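Local coordinates for protein malonate decarboxylase subunit alpha (Acinetobacter baumannii ATCC 17978, PDB 6MPR) that probably acts within malonate decarboxylase as the acyl-carrier-protein transferase subunit, exchanging acetyl for malonyl on the carrier thioester before decarboxylation, at residues A[71-77]-A[99-103]; A[112-117]-A[135-141]; A[147-151]-A[183-187]; A[448-452]-A[462-466]. All blocks are in the same frame, centred on the assembly; numbering follows the deposited sequence. Where two conformers were deposited one is given.

Interaction 1: residues A[71-77]-A[99-103]; sequences QADFLSR and RSEHL
Two helix beginnings can be pinned together largely by polar side chains and bridging waters, as the starts of helices 73-79 and 100-107 illustrate. Ala-72, at the centre of an inverse gamma turn, sits at the N-cap of the first; Arg-99, extended, leads into the second. CA atoms lie 5.9 Å apart at Arg-77/Glu-101 and 7.8 Å apart at Asp-73/Arg-99. The hub is the Glu-101 carboxylate, with chi1 p and chi2 m. Its OE1 accepts from Ser-76 OG (2.5 Å, Ser-76 chi1 p) and from Arg-99 NE (2.8 Å), the latter a salt bridge; Arg-99 NH2 adds a weak 3.4 Å bond to Glu-101 OE2. Ser-76 OG accepts in turn from water 3 (2.9 Å), which lies 2.8 Å from His-102 NE2. Asp-73, chi1 p, takes Arg-77 NH2 on OD2 (2.9 Å), and water 2 joins Asp-73 OD2 (3.0 Å) to Arg-99 NH2 (2.7 Å). Water 4 donates to Ser-76 O (2.8 Å) and weakly to Glu-101 O (3.0 Å). Beyond the pair, Asp-73 OD1 accepts from Tyr-230 N, Arg-77 NH1 pairs with Asp-226, and Gln-71 bonds Gly-66 and Asn-67. Arg-99 also makes a cation-pi contact with Tyr-230. The Glu-101 carboxylate satisfies a serine and an arginine, and separate waters bridge other polar atoms, two backbone carbonyls among them, so the interface depends on directional bonds more than on apolar packing.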
loop_
_atom_site.group_PDB
_atom_site.type_symbol
_atom_site.label_atom_id
_atom_site.label_comp_id
_atom_site.label_asym_id
_atom_site.label_seq_id
_atom_site.Cartn_x
_atom_site.Cartn_y
_atom_site.Cartn_z
ATOM N N GLN A 71 -1.888 14.742 17.368
ATOM C CA GLN A 71 -0.806 15.707 17.179
ATOM C C GLN A 71 0.170 15.611 18.340
ATOM O O GLN A 71 -0.230 15.702 19.510
ATOM C CB GLN A 71 -1.298 17.167 17.091
ATOM C CG GLN A 71 -2.450 17.418 16.109
ATOM C CD GLN A 71 -2.052 17.085 14.687
ATOM O OE1 GLN A 71 -0.951 17.446 14.235
ATOM N NE2 GLN A 71 -2.929 16.379 13.977
ATOM N N ALA A 72 1.451 15.460 18.016
ATOM C CA ALA A 72 2.499 15.561 19.027
ATOM C C ALA A 72 2.735 17.047 19.310
ATOM O O ALA A 72 3.767 17.637 18.972
ATOM C CB ALA A 72 3.762 14.865 18.546
ATOM N N ASP A 73 1.735 17.672 19.921
ATOM C CA ASP A 73 1.746 19.137 19.961
ATOM C C ASP A 73 2.727 19.698 20.983
ATOM O O ASP A 73 3.190 20.834 20.824
ATOM C CB ASP A 73 0.339 19.681 20.219
ATOM C CG ASP A 73 -0.180 19.366 21.606
ATOM O OD1 ASP A 73 -0.410 18.169 21.924
ATOM O OD2 ASP A 73 -0.349 20.323 22.393
ATOM N N PHE A 74 3.063 18.933 22.022
ATOM C CA PHE A 74 4.146 19.361 22.903
ATOM C C PHE A 74 5.466 19.415 22.144
ATOM O O PHE A 74 6.222 20.392 22.262
ATOM C CB PHE A 74 4.232 18.418 24.102
ATOM C CG PHE A 74 5.366 18.703 25.034
ATOM C CD1 PHE A 74 5.432 19.903 25.727
ATOM C CD2 PHE A 74 6.347 17.758 25.240
ATOM C CE1 PHE A 74 6.479 20.153 26.615
ATOM C CE2 PHE A 74 7.397 18.005 26.106
ATOM C CZ PHE A 74 7.456 19.202 26.797
ATOM N N LEU A 75 5.745 18.400 21.325
ATOM C CA LEU A 75 6.994 18.412 20.562
ATOM C C LEU A 75 6.986 19.498 19.493
ATOM O O LEU A 75 8.001 20.171 19.289
ATOM C CB LEU A 75 7.259 17.037 19.929
ATOM C CG LEU A 75 7.479 15.876 20.901
ATOM C CD1 LEU A 75 7.748 14.549 20.147
ATOM C CD2 LEU A 75 8.592 16.193 21.889
ATOM N N SER A 76 5.851 19.700 18.813
ATOM C CA SER A 76 5.809 20.733 17.780
ATOM C C SER A 76 5.888 22.131 18.388
ATOM O O SER A 76 6.606 22.986 17.861
ATOM C CB SER A 76 4.563 20.576 16.900
ATOM O OG SER A 76 3.363 20.630 17.654
ATOM N N ARG A 77 5.185 22.384 19.504
ATOM C CA ARG A 77 5.304 23.685 20.164
ATOM C C ARG A 77 6.728 23.911 20.654
ATOM O O ARG A 77 7.252 25.034 20.580
ATOM C CB ARG A 77 4.315 23.801 21.333
ATOM C CG ARG A 77 2.853 23.978 20.916
ATOM C CD ARG A 77 1.923 24.152 22.130
ATOM N NE ARG A 77 1.510 22.872 22.718
ATOM C CZ ARG A 77 1.945 22.420 23.895
ATOM N NH1 ARG A 77 2.802 23.137 24.612
ATOM N NH2 ARG A 77 1.521 21.252 24.367
ATOM N N ARG A 99 -1.627 22.274 12.893
ATOM C CA ARG A 99 -1.311 23.132 14.031
ATOM C C ARG A 99 -0.666 24.430 13.557
ATOM O O ARG A 99 0.090 24.445 12.587
ATOM C CB ARG A 99 -0.368 22.413 15.008
ATOM C CG ARG A 99 -0.851 21.056 15.554
ATOM C CD ARG A 99 -1.699 21.191 16.827
ATOM N NE ARG A 99 -1.060 22.048 17.818
ATOM C CZ ARG A 99 -1.667 22.555 18.892
ATOM N NH1 ARG A 99 -2.940 22.268 19.143
ATOM N NH2 ARG A 99 -0.995 23.351 19.720
ATOM N N SER A 100 -0.977 25.532 14.245
ATOM C CA SER A 100 -0.377 26.816 13.895
ATOM C C SER A 100 1.147 26.784 14.012
ATOM O O SER A 100 1.850 27.365 13.178
ATOM C CB SER A 100 -0.947 27.918 14.786
ATOM O OG SER A 100 -0.631 27.685 16.145
ATOM N N GLU A 101 1.681 26.133 15.049
ATOM C CA GLU A 101 3.135 26.118 15.194
ATOM C C GLU A 101 3.821 25.331 14.078
ATOM O O GLU A 101 5.019 25.529 13.854
ATOM C CB GLU A 101 3.538 25.580 16.575
ATOM C CG GLU A 101 3.328 24.071 16.808
ATOM C CD GLU A 101 1.947 23.732 17.358
ATOM O OE1 GLU A 101 1.724 22.551 17.732
ATOM O OE2 GLU A 101 1.090 24.645 17.421
ATOM N N HIS A 102 3.101 24.456 13.362
ATOM C CA HIS A 102 3.713 23.789 12.213
ATOM C C HIS A 102 4.191 24.811 11.199
ATOM O O HIS A 102 5.329 24.757 10.724
ATOM C CB HIS A 102 2.729 22.836 11.544
ATOM C CG HIS A 102 2.325 21.689 12.401
ATOM N ND1 HIS A 102 1.245 20.889 12.103
ATOM C CD2 HIS A 102 2.855 21.196 13.543
ATOM C CE1 HIS A 102 1.116 19.961 13.033
ATOM N NE2 HIS A 102 2.085 20.120 13.914
ATOM N N LEU A 103 3.326 25.762 10.861
ATOM C CA LEU A 103 3.709 26.770 9.893
ATOM C C LEU A 103 4.596 27.837 10.520
ATOM O O LEU A 103 5.413 28.440 9.813
ATOM C CB LEU A 103 2.448 27.350 9.250
ATOM C CG LEU A 103 1.705 26.263 8.458
ATOM C CD1 LEU A 103 0.434 26.781 7.808
ATOM C CD2 LEU A 103 2.615 25.630 7.410
HETATM O O HOH W 1 -2.014 19.040 12.241
HETATM O O HOH W 2 -1.629 23.046 22.375
HETATM O O HOH W 3 2.103 18.523 16.175
HETATM O O HOH W 4 5.999 22.960 15.161
#

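Interaction 2: residues A[112-117]-A[135-141]; sequences RKLDFS and LEIGAIH
Neighbouring parallel strands need not stay in step, and strands 112-116 and 136-140 show how a bulge is absorbed. Their axes pass 4.7 Å apart at -25°, with Lys-113 beside Glu-136 and Leu-114 beside Ile-137; a beta bulge then shifts the register by one, pairing Phe-116 with Ile-140. Glu-136 N bonds Arg-112 O (2.8 Å), Leu-114 N bonds Glu-136 O (3.0 Å), Gly-138 N bonds Leu-114 O (2.9 Å), and His-141 N bonds Phe-116 O (2.9 Å). Asp-115 (chi1 m) swings its carboxylate into the dent at Gly-138, where a CB would clash with OD1, and that OD1 accepts from Ala-139 N (3.0 Å), while OD2 is hydrogen-bonded to His-91. On the Leu-114 face, the Phe-116 ring (chi1 p) lodges between Ile-137 CD1, 3.6 Å from CE1 at its edge, and Ile-140 CG2 over its face, 4.3 Å from the centroid. Leu-114 CD2 meets Leu-135 CD1 at 4.0 Å. Helix 125-131 completes a beta-alpha-beta crossover. Where backbone pairing slips, a carboxylate oxygen takes up the displaced amide.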
loop_
_atom_site.group_PDB
_atom_site.type_symbol
_atom_site.label_atom_id
_atom_site.label_comp_id
_atom_site.label_asym_id
_atom_site.label_seq_id
_atom_site.Cartn_x
_atom_site.Cartn_y
_atom_site.Cartn_z
ATOM N N ARG A 112 12.594 24.921 6.313
ATOM C CA ARG A 112 12.581 25.523 4.979
ATOM C C ARG A 112 11.792 24.679 3.982
ATOM O O ARG A 112 10.987 25.212 3.212
ATOM C CB ARG A 112 14.000 25.729 4.451
ATOM C CG ARG A 112 14.098 26.819 3.381
ATOM C CD ARG A 112 13.666 28.130 4.005
ATOM N NE ARG A 112 14.013 29.320 3.242
ATOM C CZ ARG A 112 14.143 30.528 3.785
ATOM N NH1 ARG A 112 13.976 30.691 5.094
ATOM N NH2 ARG A 112 14.452 31.573 3.025
ATOM N N LYS A 113 12.009 23.365 3.985
ATOM C CA LYS A 113 11.370 22.466 3.034
ATOM C C LYS A 113 10.219 21.717 3.688
ATOM O O LYS A 113 10.246 21.410 4.882
ATOM C CB LYS A 113 12.373 21.455 2.468
ATOM C CG LYS A 113 13.519 22.048 1.700
ATOM C CD LYS A 113 14.361 20.917 1.127
ATOM C CE LYS A 113 15.663 21.404 0.537
ATOM N NZ LYS A 113 16.434 20.237 0.021
ATOM N N LEU A 114 9.205 21.408 2.891
ATOM C CA LEU A 114 8.042 20.688 3.393
ATOM C C LEU A 114 7.591 19.649 2.382
ATOM O O LEU A 114 7.378 19.974 1.212
ATOM C CB LEU A 114 6.887 21.647 3.697
ATOM C CG LEU A 114 5.579 20.966 4.121
ATOM C CD1 LEU A 114 5.746 20.266 5.497
ATOM C CD2 LEU A 114 4.443 21.980 4.144
ATOM N N ASP A 115 7.464 18.400 2.836
ATOM C CA ASP A 115 6.756 17.347 2.116
ATOM C C ASP A 115 5.594 16.914 2.991
ATOM O O ASP A 115 5.795 16.616 4.174
ATOM C CB ASP A 115 7.661 16.152 1.805
ATOM C CG ASP A 115 8.529 16.387 0.581
ATOM O OD1 ASP A 115 8.001 16.346 -0.555
ATOM O OD2 ASP A 115 9.734 16.649 0.750
ATOM N N PHE A 116 4.383 16.898 2.429
ATOM C CA PHE A 116 3.196 16.647 3.246
ATOM C C PHE A 116 2.117 15.962 2.422
ATOM O O PHE A 116 2.249 15.782 1.207
ATOM C CB PHE A 116 2.645 17.940 3.883
ATOM C CG PHE A 116 1.931 18.868 2.914
ATOM C CD1 PHE A 116 2.644 19.621 1.994
ATOM C CD2 PHE A 116 0.551 19.013 2.964
ATOM C CE1 PHE A 116 1.987 20.496 1.119
ATOM C CE2 PHE A 116 -0.114 19.869 2.100
ATOM C CZ PHE A 116 0.602 20.602 1.162
ATOM N N SER A 117 1.049 15.551 3.116
ATOM C CA SER A 117 -0.119 14.957 2.470
ATOM C C SER A 117 -1.399 15.758 2.657
ATOM O O SER A 117 -2.119 16.001 1.676
ATOM C CB SER A 117 -0.327 13.522 2.964
ATOM O OG SER A 117 -1.478 12.957 2.351
ATOM N N LEU A 135 8.874 28.976 2.581
ATOM C CA LEU A 135 8.469 27.580 2.534
ATOM C C LEU A 135 8.690 27.080 1.117
ATOM O O LEU A 135 8.221 27.704 0.162
ATOM C CB LEU A 135 6.997 27.418 2.961
ATOM C CG LEU A 135 6.453 25.989 3.120
ATOM C CD1 LEU A 135 5.319 25.910 4.136
ATOM C CD2 LEU A 135 5.958 25.440 1.783
ATOM N N GLU A 136 9.426 25.979 0.983
ATOM C CA GLU A 136 9.718 25.358 -0.310
ATOM C C GLU A 136 9.016 24.006 -0.333
ATOM O O GLU A 136 9.406 23.098 0.407
ATOM C CB GLU A 136 11.224 25.193 -0.507
ATOM C CG GLU A 136 12.006 26.517 -0.510
ATOM C CD GLU A 136 13.528 26.342 -0.451
ATOM O OE1 GLU A 136 14.029 25.204 -0.603
ATOM O OE2 GLU A 136 14.226 27.359 -0.241
ATOM N N ILE A 137 7.979 23.876 -1.168
ATOM C CA ILE A 137 7.267 22.610 -1.282
ATOM C C ILE A 137 8.126 21.604 -2.034
ATOM O O ILE A 137 8.697 21.913 -3.087
ATOM C CB ILE A 137 5.916 22.792 -1.988
ATOM C CG1 ILE A 137 4.983 23.646 -1.147
ATOM C CG2 ILE A 137 5.243 21.435 -2.180
ATOM C CD1 ILE A 137 4.376 22.906 0.027
ATOM N N GLY A 138 8.241 20.401 -1.479
ATOM C CA GLY A 138 8.710 19.265 -2.252
ATOM C C GLY A 138 7.593 18.755 -3.135
ATOM O O GLY A 138 7.573 19.010 -4.344
ATOM N N ALA A 139 6.630 18.059 -2.534
ATOM C CA ALA A 139 5.446 17.623 -3.255
ATOM C C ALA A 139 4.338 17.379 -2.251
ATOM O O ALA A 139 4.589 17.185 -1.054
ATOM C CB ALA A 139 5.700 16.350 -4.074
ATOM N N ILE A 140 3.113 17.387 -2.757
ATOM C CA ILE A 140 1.940 16.969 -2.000
ATOM C C ILE A 140 1.639 15.517 -2.344
ATOM O O ILE A 140 1.608 15.148 -3.520
ATOM C CB ILE A 140 0.727 17.858 -2.312
ATOM C CG1 ILE A 140 1.143 19.333 -2.362
ATOM C CG2 ILE A 140 -0.356 17.618 -1.276
ATOM C CD1 ILE A 140 0.046 20.239 -2.859
ATOM N N HIS A 141 1.413 14.698 -1.320
ATOM C CA HIS A 141 1.309 13.250 -1.436
ATOM C C HIS A 141 -0.051 12.773 -0.948
ATOM O O HIS A 141 -0.752 13.487 -0.240
ATOM C CB HIS A 141 2.378 12.533 -0.566
ATOM C CG HIS A 141 3.793 12.949 -0.829
ATOM N ND1 HIS A 141 4.275 14.217 -0.568
ATOM C CD2 HIS A 141 4.847 12.240 -1.300
ATOM C CE1 HIS A 141 5.556 14.273 -0.884
ATOM N NE2 HIS A 141 5.931 13.080 -1.314
#

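Interaction 3: residues A[147-151]-A[183-187]; sequences YSRLV and ALIEP
Side-chain rotamers set the fit of the end of helix 143-149 against helix 181-189. Tyr-147, chi1 m and chi2 -26°, lays one ring face over Ala-183 CB, 3.9 Å from its CD2, while its CD1 lies 3.8 Å from Leu-184 CD2. Leu-184 and Leu-150 both adopt the mt rotamer, and their tips meet at 3.9 Å (Leu-150 CD1 to Leu-184 CD2). The CA atoms are closest at Tyr-147/Ala-183 (6.4 Å) and Val-151/Pro-187 (5.9 Å). In the alpha/beta layering of this domain, both helices lie beside the parallel sheet, Leu-150 and Leu-184 resting on Val-63 of strand 61-64. Further along, the Pro-187 ring, C-gamma exo, sets its CG against both Leu-150 CB (3.6 Å) and Val-151 CG1 (3.9 Å, chi1 m); lacking an amide hydrogen, this proline kinks helix 181-189. Water 5 donates to Tyr-147 O (3.0 Å) and Ala-183 O (2.8 Å). The Tyr-147 hydroxyl is hydrogen-bonded to Asp-180, and Val-151 also packs on His-319 of the second subunit.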
loop_
_atom_site.group_PDB
_atom_site.type_symbol
_atom_site.label_atom_id
_atom_site.label_comp_id
_atom_site.label_asym_id
_atom_site.label_seq_id
_atom_site.Cartn_x
_atom_site.Cartn_y
_atom_site.Cartn_z
ATOM N N TYR A 147 4.394 7.815 3.317
ATOM C CA TYR A 147 5.075 6.824 4.159
ATOM C C TYR A 147 6.085 6.023 3.350
ATOM O O TYR A 147 7.149 5.645 3.861
ATOM C CB TYR A 147 4.101 5.825 4.799
ATOM C CG TYR A 147 2.898 6.374 5.524
ATOM C CD1 TYR A 147 2.904 7.641 6.084
ATOM C CD2 TYR A 147 1.737 5.589 5.660
ATOM C CE1 TYR A 147 1.787 8.138 6.725
ATOM C CE2 TYR A 147 0.615 6.078 6.295
ATOM C CZ TYR A 147 0.646 7.351 6.828
ATOM O OH TYR A 147 -0.451 7.855 7.478
ATOM N N SER A 148 5.740 5.700 2.104
ATOM C CA SER A 148 6.591 4.829 1.303
ATOM C C SER A 148 7.918 5.489 0.959
ATOM O O SER A 148 8.918 4.790 0.795
ATOM C CB SER A 148 5.863 4.411 0.026
ATOM O OG SER A 148 5.914 5.446 -0.941
ATOM N N ARG A 149 7.945 6.816 0.844
ATOM C CA ARG A 149 9.190 7.500 0.522
ATOM C C ARG A 149 10.179 7.474 1.671
ATOM O O ARG A 149 11.372 7.719 1.443
ATOM C CB ARG A 149 8.895 8.943 0.114
ATOM C CG ARG A 149 8.097 9.016 -1.174
ATOM C CD ARG A 149 8.023 10.429 -1.699
ATOM N NE ARG A 149 9.316 10.881 -2.208
ATOM C CZ ARG A 149 9.566 12.130 -2.593
ATOM N NH1 ARG A 149 8.637 13.068 -2.479
ATOM N NH2 ARG A 149 10.764 12.457 -3.058
ATOM N N LEU A 150 9.717 7.162 2.889
ATOM C CA LEU A 150 10.590 7.102 4.057
ATOM C C LEU A 150 11.622 5.974 3.998
ATOM O O LEU A 150 12.536 5.969 4.832
ATOM C CB LEU A 150 9.748 6.959 5.337
ATOM C CG LEU A 150 8.687 8.037 5.584
ATOM C CD1 LEU A 150 7.955 7.736 6.892
ATOM C CD2 LEU A 150 9.294 9.429 5.623
ATOM N N VAL A 151 11.499 5.011 3.082
ATOM C CA VAL A 151 12.540 3.991 2.922
ATOM C C VAL A 151 13.243 4.115 1.575
ATOM O O VAL A 151 14.020 3.227 1.200
ATOM C CB VAL A 151 12.003 2.563 3.146
ATOM C CG1 VAL A 151 11.453 2.417 4.596
ATOM C CG2 VAL A 151 10.959 2.183 2.098
ATOM N N ALA A 183 4.243 3.346 10.962
ATOM C CA ALA A 183 4.793 3.533 9.624
ATOM C C ALA A 183 5.831 4.644 9.600
ATOM O O ALA A 183 6.747 4.609 8.776
ATOM C CB ALA A 183 3.681 3.858 8.621
ATOM N N LEU A 184 5.686 5.645 10.475
ATOM C CA LEU A 184 6.638 6.755 10.514
ATOM C C LEU A 184 7.894 6.391 11.296
ATOM O O LEU A 184 8.995 6.861 10.969
ATOM C CB LEU A 184 5.984 7.990 11.145
ATOM C CG LEU A 184 4.699 8.523 10.515
ATOM C CD1 LEU A 184 4.117 9.671 11.346
ATOM C CD2 LEU A 184 4.927 8.943 9.064
ATOM N N ILE A 185 7.749 5.602 12.368
ATOM C CA ILE A 185 8.885 5.341 13.249
ATOM C C ILE A 185 9.820 4.296 12.664
ATOM O O ILE A 185 11.044 4.458 12.728
ATOM C CB ILE A 185 8.379 4.928 14.644
ATOM C CG1 ILE A 185 7.725 6.136 15.327
ATOM C CG2 ILE A 185 9.523 4.369 15.488
ATOM C CD1 ILE A 185 7.014 5.790 16.633
ATOM N N GLU A 186 9.277 3.202 12.111
ATOM C CA GLU A 186 10.141 2.108 11.665
ATOM C C GLU A 186 11.255 2.560 10.728
ATOM O O GLU A 186 12.403 2.143 10.937
ATOM C CB GLU A 186 9.310 0.986 11.030
ATOM C CG GLU A 186 10.195 -0.093 10.419
ATOM C CD GLU A 186 9.441 -1.349 10.026
ATOM O OE1 GLU A 186 8.271 -1.522 10.465
ATOM O OE2 GLU A 186 10.044 -2.174 9.286
ATOM N N PRO A 187 11.014 3.394 9.704
ATOM C CA PRO A 187 12.132 3.787 8.822
ATOM C C PRO A 187 13.297 4.438 9.551
ATOM O O PRO A 187 14.461 4.191 9.205
ATOM C CB PRO A 187 11.463 4.760 7.837
ATOM C CG PRO A 187 10.056 4.223 7.724
ATOM C CD PRO A 187 9.719 3.848 9.169
HETATM O O HOH W 5 6.742 3.685 6.151
#

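Interaction 4: residues A[448-452]-A[462-466]; sequences RLDAI and LAPIM
Ala-451 CB nestles against the Pro-464 ring, 3.9 Å from CD, with Ala-463 CB at 4.2 Å and Ile-465 CD1 at 4.3 Å. The small methyl lets a loop lie directly on the first turn of a helix: Ile-452 and Ala-463 bring their CA atoms within 4.6 Å. Leu-449 is extended (phi/psi -64/135) before the turn begins, and its O accepts from Ile-452 N (3.3 Å). The 462-466 segment has no regular structure, but Ala-463 to Ile-465 are extended. Leu-449, in the mt rotamer, brings CD1 to 3.4 Å from Ile-465 CD1, this isoleucine having chi1 and chi2 both m in the conformer given. Ile-452 CA touches Ala-463 CB at 3.9 Å, and Pro-464 CD lies 3.4 Å from Ala-451 O. Contact across the pair is thus apolar packing. Arg-402 of the second subunit hydrogen-bonds Ile-465 O and Met-466 O. The loop doubles back over the start of helix 450-458, which with it forms the crossover between the adjacent parallel strands 429-433 and 474-477.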
loop_
_atom_site.group_PDB
_atom_site.type_symbol
_atom_site.label_atom_id
_atom_site.label_comp_id
_atom_site.label_asym_id
_atom_site.label_seq_id
_atom_site.Cartn_x
_atom_site.Cartn_y
_atom_site.Cartn_z
ATOM N N ARG A 448 -12.868 25.374 -15.696
ATOM C CA ARG A 448 -11.436 25.299 -15.431
ATOM C C ARG A 448 -11.204 25.206 -13.931
ATOM O O ARG A 448 -11.664 26.068 -13.175
ATOM C CB ARG A 448 -10.720 26.534 -16.000
ATOM C CG ARG A 448 -9.236 26.644 -15.697
ATOM C CD ARG A 448 -8.729 28.036 -16.063
ATOM N NE ARG A 448 -7.291 28.200 -15.830
ATOM C CZ ARG A 448 -6.359 27.868 -16.717
ATOM N NH1 ARG A 448 -6.720 27.354 -17.891
ATOM N NH2 ARG A 448 -5.073 28.043 -16.435
ATOM N N LEU A 449 -10.492 24.163 -13.504
ATOM C CA LEU A 449 -10.144 24.026 -12.096
ATOM C C LEU A 449 -9.224 25.156 -11.645
ATOM O O LEU A 449 -8.261 25.507 -12.336
ATOM C CB LEU A 449 -9.460 22.683 -11.846
ATOM C CG LEU A 449 -10.249 21.389 -12.005
ATOM C CD1 LEU A 449 -9.359 20.208 -11.677
ATOM C CD2 LEU A 449 -11.502 21.371 -11.120
ATOM N N ASP A 450 -9.523 25.727 -10.469
ATOM C CA ASP A 450 -8.595 26.670 -9.834
ATOM C C ASP A 450 -7.202 26.080 -9.721
ATOM O O ASP A 450 -6.211 26.819 -9.690
ATOM C CB ASP A 450 -9.043 27.026 -8.406
ATOM C CG ASP A 450 -10.164 28.045 -8.345
ATOM O OD1 ASP A 450 -10.935 28.208 -9.315
ATOM O OD2 ASP A 450 -10.271 28.682 -7.274
ATOM N N ALA A 451 -7.120 24.748 -9.582
ATOM C CA ALA A 451 -5.858 24.078 -9.293
ATOM C C ALA A 451 -4.799 24.376 -10.342
ATOM O O ALA A 451 -3.610 24.418 -10.021
ATOM C CB ALA A 451 -6.081 22.570 -9.194
ATOM N N ILE A 452 -5.207 24.578 -11.598
ATOM C CA ILE A 452 -4.231 24.824 -12.659
ATOM C C ILE A 452 -3.462 26.104 -12.388
ATOM O O ILE A 452 -2.229 26.127 -12.439
ATOM C CB ILE A 452 -4.911 24.874 -14.035
ATOM C CG1 ILE A 452 -5.650 23.563 -14.325
ATOM C CG2 ILE A 452 -3.863 25.181 -15.084
ATOM C CD1 ILE A 452 -6.636 23.699 -15.461
ATOM N N LEU A 462 2.387 19.896 -11.843
ATOM C CA LEU A 462 1.058 19.383 -12.145
ATOM C C LEU A 462 0.014 20.187 -11.383
ATOM O O LEU A 462 0.256 20.615 -10.252
ATOM C CB LEU A 462 0.920 17.892 -11.766
ATOM C CG LEU A 462 1.346 16.816 -12.772
ATOM C CD1 LEU A 462 2.824 16.821 -12.972
ATOM C CD2 LEU A 462 0.884 15.437 -12.297
ATOM N N ALA A 463 -1.146 20.386 -11.998
ATOM C CA ALA A 463 -2.282 20.893 -11.243
ATOM C C ALA A 463 -2.549 19.941 -10.082
ATOM O O ALA A 463 -2.591 18.728 -10.292
ATOM C CB ALA A 463 -3.520 20.994 -12.131
ATOM N N PRO A 464 -2.681 20.430 -8.844
ATOM C CA PRO A 464 -2.983 19.501 -7.741
ATOM C C PRO A 464 -4.404 18.957 -7.843
ATOM O O PRO A 464 -5.383 19.629 -7.497
ATOM C CB PRO A 464 -2.764 20.346 -6.478
ATOM C CG PRO A 464 -2.814 21.744 -6.918
ATOM C CD PRO A 464 -2.356 21.782 -8.359
ATOM N N ILE A 465 -4.502 17.731 -8.349
ATOM C CA ILE A 465 -5.764 17.054 -8.641
ATOM C C ILE A 465 -5.971 15.970 -7.595
ATOM O O ILE A 465 -5.120 15.087 -7.443
ATOM C CB ILE A 465 -5.753 16.429 -10.047
ATOM C CG1 ILE A 465 -5.514 17.488 -11.117
ATOM C CG2 ILE A 465 -7.029 15.640 -10.295
ATOM C CD1 ILE A 465 -6.378 18.687 -10.966
ATOM N N MET A 466 -7.103 16.018 -6.894
ATOM C CA MET A 466 -7.406 14.998 -5.901
ATOM C C MET A 466 -7.766 13.674 -6.571
ATOM O O MET A 466 -7.193 12.626 -6.251
ATOM C CB MET A 466 -8.544 15.494 -5.005
ATOM C CG MET A 466 -8.832 14.605 -3.840
ATOM S SD MET A 466 -10.028 15.368 -2.709
ATOM C CE MET A 466 -11.479 15.383 -3.760
#

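In the fold
All four contacts are mostly buried, yet their chemistry follows their position. Interactions 1, 2 and 3 belong to the parallel-sheet half of the chain, whereas interaction 4 lies in the crossover of the mixed sheet. Interaction 2 pairs the strand outermost in this chain's sheet by backbone bonds and includes a few exposed residues. Interaction 1, joining helix starts, is polar and water-bridged; interactions 3 and 4 pack apolar groups, with one bridging water in interaction 3. Interactions 1 and 2 touch where Leu-103 CD2 meets Leu-135 CD1 at 4.3 Å, and interactions 2 and 3 where His-141 NE2 lies 2.9 Å from Arg-149 NH1, a probable hydrogen bond. All but interaction 1 adjoin the second subunit.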